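Local coordinates for 11R-lipoxygenase (Gersemia fruticosa, PDB 3VF1), which probably inserts molecular oxygen into polyunsaturated fatty acids as a calcium-dependent, non-heme iron dioxygenase, at residues 393-398 against 470-475; 266-271 against 572-577. One frame throughout, in Å; residues are numbered along the deposited sequence.

Contact 1: 393-398 against 470-475. With FE2 (Fe (II) ion), chain E.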
# COMPACT_ATOMS: atom_id res chain seq x y z
N LEU A 393 5.65 -2.48 4.95
CA LEU A 393 6.49 -2.81 3.80
C LEU A 393 6.18 -4.18 3.21
O LEU A 393 5.86 -4.29 2.03
CB LEU A 393 7.97 -2.71 4.18
CG LEU A 393 8.47 -1.28 4.42
CD1 LEU A 393 9.92 -1.27 4.88
CD2 LEU A 393 8.31 -0.44 3.16
N LEU A 394 6.26 -5.23 4.02
CA LEU A 394 6.04 -6.58 3.51
C LEU A 394 4.60 -6.81 3.05
O LEU A 394 4.36 -7.10 1.88
CB LEU A 394 6.39 -7.63 4.57
CG LEU A 394 6.08 -9.07 4.14
CD1 LEU A 394 6.85 -9.44 2.87
CD2 LEU A 394 6.38 -10.06 5.25
N ARG A 395 3.66 -6.67 3.97
CA ARG A 395 2.28 -7.10 3.73
C ARG A 395 1.50 -6.18 2.79
O ARG A 395 0.41 -6.54 2.35
CB ARG A 395 1.54 -7.28 5.05
CG ARG A 395 2.01 -8.50 5.84
CD ARG A 395 1.18 -8.72 7.09
NE ARG A 395 -0.23 -9.00 6.79
CZ ARG A 395 -0.70 -10.19 6.43
NH1 ARG A 395 0.11 -11.23 6.30
NH2 ARG A 395 -1.99 -10.34 6.18
N CYS A 396 2.03 -5.00 2.50
CA CYS A 396 1.40 -4.11 1.52
C CYS A 396 2.28 -3.93 0.28
O CYS A 396 1.90 -4.35 -0.81
CB CYS A 396 1.10 -2.73 2.14
SG CYS A 396 -0.24 -2.72 3.35
N HIS A 397 3.44 -3.32 0.46
CA HIS A 397 4.31 -3.01 -0.67
C HIS A 397 4.78 -4.26 -1.41
O HIS A 397 4.50 -4.43 -2.59
CB HIS A 397 5.52 -2.19 -0.20
CG HIS A 397 5.21 -0.74 0.05
ND1 HIS A 397 5.72 0.27 -0.73
CD2 HIS A 397 4.45 -0.15 1.00
CE1 HIS A 397 5.28 1.43 -0.27
NE2 HIS A 397 4.51 1.20 0.78
N LEU A 398 5.49 -5.14 -0.71
CA LEU A 398 6.13 -6.29 -1.36
C LEU A 398 5.15 -7.38 -1.78
O LEU A 398 5.31 -7.99 -2.84
CB LEU A 398 7.21 -6.88 -0.45
CG LEU A 398 8.33 -5.91 -0.05
CD1 LEU A 398 9.41 -6.63 0.73
CD2 LEU A 398 8.92 -5.23 -1.28
N PHE A 470 -2.34 -16.49 2.05
CA PHE A 470 -3.35 -15.51 1.67
C PHE A 470 -4.61 -15.60 2.53
O PHE A 470 -5.51 -14.77 2.40
CB PHE A 470 -3.69 -15.63 0.19
CG PHE A 470 -2.91 -14.70 -0.69
CD1 PHE A 470 -1.63 -15.03 -1.11
CD2 PHE A 470 -3.45 -13.49 -1.09
CE1 PHE A 470 -0.91 -14.17 -1.92
CE2 PHE A 470 -2.73 -12.62 -1.90
CZ PHE A 470 -1.46 -12.96 -2.31
N ASP A 471 -4.68 -16.60 3.39
CA ASP A 471 -5.79 -16.69 4.34
C ASP A 471 -5.77 -15.49 5.28
O ASP A 471 -6.82 -15.03 5.73
CB ASP A 471 -5.71 -17.98 5.16
CG ASP A 471 -6.02 -19.22 4.34
OD1 ASP A 471 -6.53 -19.07 3.20
OD2 ASP A 471 -5.75 -20.34 4.83
N SER A 472 -4.58 -14.98 5.56
CA SER A 472 -4.43 -13.83 6.45
C SER A 472 -4.83 -12.53 5.75
O SER A 472 -4.83 -11.47 6.37
CB SER A 472 -2.99 -13.73 6.95
OG SER A 472 -2.08 -13.45 5.89
N TYR A 473 -5.18 -12.62 4.47
CA TYR A 473 -5.62 -11.46 3.71
C TYR A 473 -7.14 -11.42 3.58
O TYR A 473 -7.70 -10.41 3.15
CB TYR A 473 -4.96 -11.43 2.34
CG TYR A 473 -3.56 -10.87 2.36
CD1 TYR A 473 -2.48 -11.67 2.68
CD2 TYR A 473 -3.33 -9.53 2.09
CE1 TYR A 473 -1.20 -11.15 2.71
CE2 TYR A 473 -2.06 -9.00 2.12
CZ TYR A 473 -1.00 -9.81 2.43
OH TYR A 473 0.27 -9.29 2.46
N ASP A 474 -7.80 -12.51 3.95
CA ASP A 474 -9.26 -12.51 4.02
C ASP A 474 -9.67 -11.74 5.26
O ASP A 474 -9.74 -12.29 6.36
CB ASP A 474 -9.80 -13.94 4.07
CG ASP A 474 -11.31 -13.99 3.97
OD1 ASP A 474 -11.97 -13.02 4.39
OD2 ASP A 474 -11.84 -15.01 3.46
N LEU A 475 -9.92 -10.45 5.08
CA LEU A 475 -10.20 -9.55 6.20
C LEU A 475 -11.26 -10.11 7.14
O LEU A 475 -11.05 -10.22 8.34
CB LEU A 475 -10.66 -8.19 5.66
CG LEU A 475 -10.81 -7.08 6.70
CD1 LEU A 475 -9.46 -6.69 7.26
CD2 LEU A 475 -11.51 -5.88 6.08
FE FE2 E . 3.72 2.94 1.78
O HOH W 1 5.15 4.71 2.36

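Contact 2: 266-271 against 572-577. With FE2 (Fe (II) ion), chain E.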
# COMPACT_ATOMS: atom_id res chain seq x y z
N ASN A 266 -1.23 0.09 13.29
CA ASN A 266 -0.97 -1.35 13.25
C ASN A 266 -1.99 -2.15 14.07
O ASN A 266 -1.73 -2.50 15.22
CB ASN A 266 0.44 -1.64 13.76
CG ASN A 266 0.79 -3.11 13.69
OD1 ASN A 266 0.14 -3.88 12.98
ND2 ASN A 266 1.82 -3.51 14.43
N PRO A 267 -3.15 -2.44 13.47
CA PRO A 267 -4.23 -3.19 14.12
C PRO A 267 -4.20 -4.68 13.78
O PRO A 267 -5.25 -5.31 13.74
CB PRO A 267 -5.48 -2.55 13.53
CG PRO A 267 -5.07 -2.20 12.12
CD PRO A 267 -3.58 -1.90 12.17
N GLU A 268 -3.01 -5.23 13.54
CA GLU A 268 -2.89 -6.60 13.05
C GLU A 268 -2.47 -7.62 14.11
O GLU A 268 -2.41 -8.81 13.83
CB GLU A 268 -1.88 -6.66 11.90
CG GLU A 268 -2.38 -6.07 10.59
CD GLU A 268 -1.48 -6.42 9.42
OE1 GLU A 268 -0.27 -6.67 9.65
OE2 GLU A 268 -1.98 -6.46 8.27
N VAL A 269 -2.17 -7.16 15.32
CA VAL A 269 -1.53 -8.02 16.31
C VAL A 269 -2.47 -8.49 17.42
O VAL A 269 -2.52 -9.67 17.74
CB VAL A 269 -0.31 -7.34 16.93
CG1 VAL A 269 0.38 -8.28 17.91
CG2 VAL A 269 0.66 -6.90 15.85
N ILE A 270 -3.20 -7.56 18.02
CA ILE A 270 -4.03 -7.89 19.18
C ILE A 270 -5.08 -8.93 18.83
O ILE A 270 -5.63 -8.93 17.73
CB ILE A 270 -4.72 -6.64 19.76
CG1 ILE A 270 -5.37 -6.98 21.10
CG2 ILE A 270 -5.76 -6.10 18.78
CD1 ILE A 270 -5.75 -5.76 21.92
N ARG A 271 -5.35 -9.83 19.77
CA ARG A 271 -6.35 -10.87 19.57
C ARG A 271 -6.89 -11.39 20.90
O ARG A 271 -6.23 -11.29 21.93
CB ARG A 271 -5.76 -12.03 18.77
CG ARG A 271 -4.71 -12.83 19.52
CD ARG A 271 -4.15 -13.93 18.64
NE ARG A 271 -5.21 -14.78 18.12
CZ ARG A 271 -5.16 -15.45 16.97
NH1 ARG A 271 -4.09 -15.37 16.19
NH2 ARG A 271 -6.19 -16.20 16.60
N SER A 572 -5.27 -0.12 -1.83
CA SER A 572 -5.93 1.15 -1.53
C SER A 572 -6.14 1.36 -0.03
O SER A 572 -5.45 2.17 0.59
CB SER A 572 -7.27 1.25 -2.27
OG SER A 572 -8.15 0.20 -1.90
N CYS A 573 -7.08 0.62 0.55
CA CYS A 573 -7.50 0.84 1.94
C CYS A 573 -6.43 0.45 2.96
O CYS A 573 -6.00 1.28 3.76
CB CYS A 573 -8.79 0.08 2.22
SG CYS A 573 -10.20 0.65 1.25
N GLN A 574 -6.01 -0.81 2.93
CA GLN A 574 -5.06 -1.30 3.92
C GLN A 574 -3.81 -0.43 3.97
O GLN A 574 -3.40 0.00 5.04
CB GLN A 574 -4.66 -2.75 3.62
CG GLN A 574 -3.79 -3.39 4.69
CD GLN A 574 -4.49 -3.53 6.03
OE1 GLN A 574 -5.66 -3.17 6.17
NE2 GLN A 574 -3.78 -4.05 7.02
N HIS A 575 -3.22 -0.16 2.81
CA HIS A 575 -2.03 0.67 2.76
C HIS A 575 -2.29 2.04 3.36
O HIS A 575 -1.47 2.57 4.10
CB HIS A 575 -1.53 0.83 1.32
CG HIS A 575 -0.33 1.72 1.21
ND1 HIS A 575 -0.42 3.02 0.74
CD2 HIS A 575 0.97 1.52 1.52
CE1 HIS A 575 0.78 3.57 0.76
NE2 HIS A 575 1.64 2.68 1.22
N ALA A 576 -3.45 2.61 3.05
CA ALA A 576 -3.81 3.93 3.55
C ALA A 576 -3.89 3.93 5.07
O ALA A 576 -3.43 4.86 5.73
CB ALA A 576 -5.13 4.39 2.95
N ALA A 577 -4.48 2.87 5.62
CA ALA A 577 -4.72 2.79 7.06
C ALA A 577 -3.42 2.70 7.85
O ALA A 577 -3.30 3.27 8.93
CB ALA A 577 -5.61 1.59 7.37
FE FE2 E . 3.72 2.94 1.78
O HOH W 1 5.15 4.71 2.36

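Contact 1: 393-398 against 470-475
Arg395 reaches from helix 369-410 to the 470-475 turn and meets two neighbouring residues there, Ser472 end-on and Tyr473 face-on. Its terminal nitrogens both converge on one oxygen: NH1 and NH2 of Arg395 each lie 3.1 Å from OG of Ser472, and the hydroxyl sits close to the guanidinium plane, the two bonds being only moderately bent. The same planar group rests on the phenol, the Arg395 CZ to Tyr473 ring centroid distance being 4.3 Å and the planes 27° apart, an offset cation-pi stack in which NH2 rides over the CE1 side of the ring. The tyrosine runs back along the arginine in the opposite direction, and its OH donates to the main-chain O of Arg395 at 2.8 Å. That donor arrives well to the side of the carbonyl, at a C=O...O angle of 109°.

A bend in the arginine chain at CG-CD (chi3 63°) helps lay the guanidinium over the ring instead of beyond it. In the next shell, Ser472 OG is also hydrogen-bonded to the carbonyl of Thr469, and Arg395 NH1 to NE2 of His464. Tyr473 ends a short 3-10 turn, with its N bonded to O of Phe470, while Thr570 and Met399 pack against its side chain. The wider pi-type turn at 393-398 belongs to the iron-bearing helix of the lipoxygenase fold; here His397 NE2 binds the iron at 2.2 Å, beside His392, His575, Asn579 and the C-terminal carboxylate of Ile698. The buried positive charge of Arg395 probably has its main counter-charge in Glu268, with the Ser472 hydroxyl and Tyr473 ring face adding polar and cation-pi support, while the Tyr473 hydroxyl hydrogen-bonds a backbone carbonyl two residues before the iron ligand His397.

Contact 2: 266-271 against 572-577
Glu268 and Gln574 approach each other beside the iron-bearing helical core of the lipoxygenase fold, the glutamate coming from the loop between helix 254-263 and strand 271-272 and the glutamine from helix 557-579. The two side chains come together at a slant, and their flat ends are only moderately twisted, carboxylate and amide planes lying 23° apart. OE2 of Glu268 and NE2 of Gln574 are the atoms that face each other, 3.3 Å apart; the same OE2 is salt-bridged to Arg395 NE of helix 369-410. The glutamate is extended beyond CG, which carries its carboxylate toward the helix; the glutamine instead folds at CB-CG (chi2 64°), turning its amide off the helix surface to meet it.

Each polar end has a firmer partner outside the pair. OE1 of Glu268 is hydrogen-bonded to OG1 of Thr391, and OE1 of Gln574 to the hydroxyl of Tyr492 on helix 491-514, so the carboxylate is held through its other oxygen and the amide through its only one. Thr391 OG1 also bonds OD1 of Asn266, and the same OD1 accepts a weak bond from Glu268 N at 3.5 Å. One threonine hydroxyl thus helps tie the loop to helix 369-410. Immediately after Gln574, His575 leaves the helix in another direction, with CG anti to its backbone N (chi1 177°), and its NE2 binds the iron at 2.2 Å.

From the N terminus, the chain first passes through the 266-271 loop, which leads into the edge strand 271-272. It next runs along helix 369-410, through 393-398, continues through further helices to the turn at 470-475, where contact 1 closes, and reaches helix 557-579 at 572-577, where contact 2 closes. The 71 residues between the partners of contact 1 thus lie wholly within the 300 spanned by contact 2. The two contacts meet directly: Arg395 NE forms a salt bridge with Glu268 OE2 at 3.4 Å, and Cys396 SG packs on Gln574 CG. On the metal side, His397 and His575 share one iron, joining both long helices.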